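Local structure of lumazine protein (Photobacterium kishitanii, 3A35) at residues F28-D31 and I32-V36; T166-L169 and G170-E173. The protein acts as an antenna for bacterial luciferase, shifting its bioluminescence to shorter wavelength, and here carries bound riboflavin. All blocks are in the same frame, centred on the assembly; numbering follows the deposited sequence. Where two conformers were deposited one is given.

Contact 1 (F28-D31 and I32-V36); sequences FPKD and ILESV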
# COMPACT_ATOMS: atom_id res chain seq x y z
N PHE A 28 2.03 2.16 15.48
CA PHE A 28 1.96 3.37 14.71
C PHE A 28 2.91 4.42 15.24
O PHE A 28 3.06 4.49 16.43
CB PHE A 28 0.55 4.03 14.74
CG PHE A 28 -0.45 3.53 13.71
CD1 PHE A 28 -0.42 2.23 13.21
CD2 PHE A 28 -1.42 4.41 13.25
CE1 PHE A 28 -1.34 1.85 12.22
CE2 PHE A 28 -2.41 4.00 12.31
CZ PHE A 28 -2.38 2.77 11.84
N PRO A 29 3.45 5.23 14.34
CA PRO A 29 4.23 6.39 14.84
C PRO A 29 3.31 7.36 15.52
O PRO A 29 2.10 7.47 15.19
CB PRO A 29 4.87 6.96 13.54
CG PRO A 29 4.17 6.39 12.41
CD PRO A 29 3.36 5.15 12.86
N LYS A 30 3.87 8.17 16.43
CA LYS A 30 3.01 8.97 17.27
C LYS A 30 2.14 9.97 16.53
O LYS A 30 0.95 10.09 16.91
CB LYS A 30 3.83 9.77 18.36
CG LYS A 30 2.79 10.31 19.49
CD LYS A 30 2.37 9.21 20.47
CE LYS A 30 1.41 9.69 21.62
NZ LYS A 30 0.87 8.52 22.39
N ASP A 31 2.64 10.62 15.49
CA ASP A 31 1.81 11.60 14.74
C ASP A 31 0.62 10.99 14.07
O ASP A 31 -0.46 11.52 14.00
CB ASP A 31 2.67 12.46 13.76
CG ASP A 31 3.28 11.66 12.53
OD1 ASP A 31 3.65 10.40 12.64
OD2 ASP A 31 3.44 12.34 11.44
N ILE A 32 0.78 9.80 13.53
CA ILE A 32 -0.37 9.18 12.91
C ILE A 32 -1.22 8.58 14.00
O ILE A 32 -2.44 8.62 13.88
CB ILE A 32 0.08 8.04 11.91
CG1 ILE A 32 1.05 8.73 10.88
CG2 ILE A 32 -1.16 7.45 11.14
CD1 ILE A 32 1.66 7.82 9.83
N LEU A 33 -0.65 7.91 14.99
CA LEU A 33 -1.45 7.30 16.08
C LEU A 33 -2.49 8.30 16.66
O LEU A 33 -3.63 7.94 16.91
CB LEU A 33 -0.47 6.89 17.20
CG LEU A 33 -1.17 6.39 18.41
CD1 LEU A 33 -1.85 5.04 18.10
CD2 LEU A 33 -0.19 6.20 19.62
N GLU A 34 -2.07 9.48 16.98
CA GLU A 34 -3.02 10.40 17.66
C GLU A 34 -4.07 10.96 16.65
O GLU A 34 -5.15 11.44 17.14
CB GLU A 34 -2.22 11.51 18.38
CG GLU A 34 -1.16 10.96 19.33
CD GLU A 34 -1.72 10.90 20.71
OE1 GLU A 34 -1.84 9.80 21.25
OE2 GLU A 34 -1.89 12.01 21.25
N SER A 35 -3.84 10.85 15.31
CA SER A 35 -4.84 11.23 14.34
C SER A 35 -5.89 10.14 14.03
O SER A 35 -6.72 10.42 13.14
CB SER A 35 -4.16 11.65 13.03
OG SER A 35 -3.72 10.50 12.35
N VAL A 36 -5.85 8.97 14.72
CA VAL A 36 -6.85 7.94 14.40
C VAL A 36 -7.59 7.50 15.66
O VAL A 36 -7.14 7.78 16.85
CB VAL A 36 -6.22 6.70 13.65
CG1 VAL A 36 -5.57 7.15 12.38
CG2 VAL A 36 -5.28 5.91 14.53

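Contact 2 (T166-L169 and G170-E173); sequences TTNL and GTLE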
# COMPACT_ATOMS: atom_id res chain seq x y z
N THR A 166 10.64 7.00 3.01
CA THR A 166 9.45 7.36 3.71
C THR A 166 8.28 6.32 3.47
O THR A 166 7.17 6.45 4.04
CB THR A 166 9.04 8.81 3.23
OG1 THR A 166 8.60 8.88 1.87
CG2 THR A 166 10.29 9.72 3.27
N THR A 167 8.55 5.28 2.69
CA THR A 167 7.48 4.21 2.52
C THR A 167 8.15 2.87 2.50
O THR A 167 9.48 2.85 2.34
CB THR A 167 6.89 4.34 1.17
OG1 THR A 167 7.82 3.89 0.13
CG2 THR A 167 6.36 5.77 0.88
N ASN A 168 7.43 1.78 2.45
CA ASN A 168 8.07 0.49 2.40
C ASN A 168 8.57 0.10 1.00
O ASN A 168 8.99 -1.04 0.79
CB ASN A 168 7.14 -0.59 2.95
CG ASN A 168 5.87 -0.81 2.12
OD1 ASN A 168 5.74 -0.40 0.96
ND2 ASN A 168 4.96 -1.53 2.73
N LEU A 169 8.50 1.04 0.04
CA LEU A 169 9.08 0.77 -1.29
C LEU A 169 10.54 0.34 -1.19
O LEU A 169 10.99 -0.48 -2.02
CB LEU A 169 8.87 1.93 -2.34
CG LEU A 169 7.42 2.12 -2.73
CD1 LEU A 169 7.39 3.33 -3.75
CD2 LEU A 169 6.75 0.88 -3.38
N GLY A 170 11.26 0.81 -0.18
CA GLY A 170 12.64 0.49 -0.04
C GLY A 170 12.88 -0.87 0.62
O GLY A 170 14.04 -1.24 0.87
N THR A 171 11.83 -1.61 0.97
CA THR A 171 11.94 -3.02 1.51
C THR A 171 11.66 -4.02 0.31
O THR A 171 11.90 -5.24 0.44
CB THR A 171 10.86 -3.31 2.62
OG1 THR A 171 9.53 -3.30 2.03
CG2 THR A 171 10.96 -2.32 3.72
N LEU A 172 11.15 -3.54 -0.83
CA LEU A 172 10.77 -4.40 -1.90
C LEU A 172 12.07 -5.02 -2.45
O LEU A 172 13.09 -4.36 -2.50
CB LEU A 172 10.02 -3.60 -3.01
CG LEU A 172 8.65 -3.05 -2.50
CD1 LEU A 172 8.17 -2.30 -3.75
CD2 LEU A 172 7.70 -4.12 -2.11
N GLU A 173 11.94 -6.29 -2.86
CA GLU A 173 13.02 -6.98 -3.64
C GLU A 173 12.32 -7.80 -4.69
O GLU A 173 11.07 -7.96 -4.69
CB GLU A 173 13.92 -7.87 -2.75
CG GLU A 173 13.19 -8.68 -1.79
CD GLU A 173 14.21 -9.48 -0.95
OE1 GLU A 173 14.84 -10.42 -1.50
OE2 GLU A 173 14.39 -9.11 0.22
O HOH W 1 11.56 1.36 3.01
O HOH W 2 13.43 -1.60 -3.01

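Contact 1 (F28-D31 and I32-V36)
Pro29 O accepts the shortest backbone bond of this turn: Leu33 N lies 2.8 Å from Pro29 O, with N-H pointing at the oxygen almost straight at 172°. Glu34 N repeats the i to i+4 pattern on Lys30 O at 3.1 Å. Pro29, just ahead of helix 30-34, occupies the N-cap position. Farther along, Ile32 O is gripped by Ser35 N and, in the Ser35 conformer given, by Ser35 OG at 2.7 Å. On the inner side, Phe28 has CG anti to its carbonyl carbon (chi1 -86°), which turns the ring toward the Ile32 and Val36 side chains. Ile32 CG2 comes within 3.7 Å of Phe28 CD2, the two side chains crossing at about a right angle, and Val36 CG2 is 4.1 Å from Phe28 CE2. Leu33 N meets the ring at its edge, in plane, while Leu33 CB lies 3.9 Å from Phe28 CB. Pro29 CG, 3.9 Å from Ile32 CD1, extends this apolar side. The outer side is polar and exposed: in the Glu34 conformer given, Lys30 NZ lies 3.2 Å from Glu34 OE1 in a weak, hence doubtful, salt bridge. Asp31, also exposed, is seen to bind riboflavin, although not the molecule held by this chain. The result is an amphipathic, N-capped short helix packed, through Phe28 on Met42, Val59, Phe61 and Leu83, against strands 41-44, 58-63 and 80-84 of the first lumazine-binding barrel.

Contact 2 (T166-L169 and G170-E173)
Asn168 O is held twice by Thr171: OG1 donates to it at 2.6 Å, in the carbonyl plane on a lone pair, and Thr171 N donates at 2.9 Å from above that plane. The hydroxyl reaches the oxygen because OG1 sits between the backbone N and the carbonyl carbon of Thr171 (chi1 67°), facing back along the turn. One residue on, Leu172 N bonds Leu169 O at 3.3 Å, again an i to i+3 link. A water donates to both Leu169 O and Leu172 O and so bridges the two carbonyls. Just upstream, Leu169 N donates to Thr167 OG1 at 2.9 Å, closing an ST turn, while that hydroxyl is also hydrogen-bonded to Leu163 O. The buried amide of Asn168 turns away to the first domain, where ND2 donates to Lys80 O and the backbone N of Asn168 donates to Asn82 OD1. Apolar packing completes the turn: Leu169 and Leu172 run side by side in the same direction, with CD2 of Leu169 3.5 Å from CD1 of Leu172. Leu169 also rests on Val143 of its own barrel. Successive i to i+3 bonds identify a short 3-10 turn, preceded by an ST turn, in the loop leading to strand 177-182 of the second lumazine-binding barrel.

Overall arrangement
From the N terminus, contact 1 comes in the first six-stranded antiparallel barrel, where residues 28-36 lie in the connection between strands 22-27 and 41-44. Contact 2 follows in the second barrel, of the same strand order, in the connection from strand 154-160 to strand 177-182. Each closes a turn of consecutive residues, so the two are in series and neither nests nor crosses. The centres of contact 1 and contact 2 are about 20 Å apart. The nearest atoms of contact 1 and contact 2 are about 8 Å apart, without touching. Strand 80-84 is their common neighbour: contact 1 packs on Leu83, whereas contact 2 bonds to Lys80 and Asn82, joining the second domain to the first.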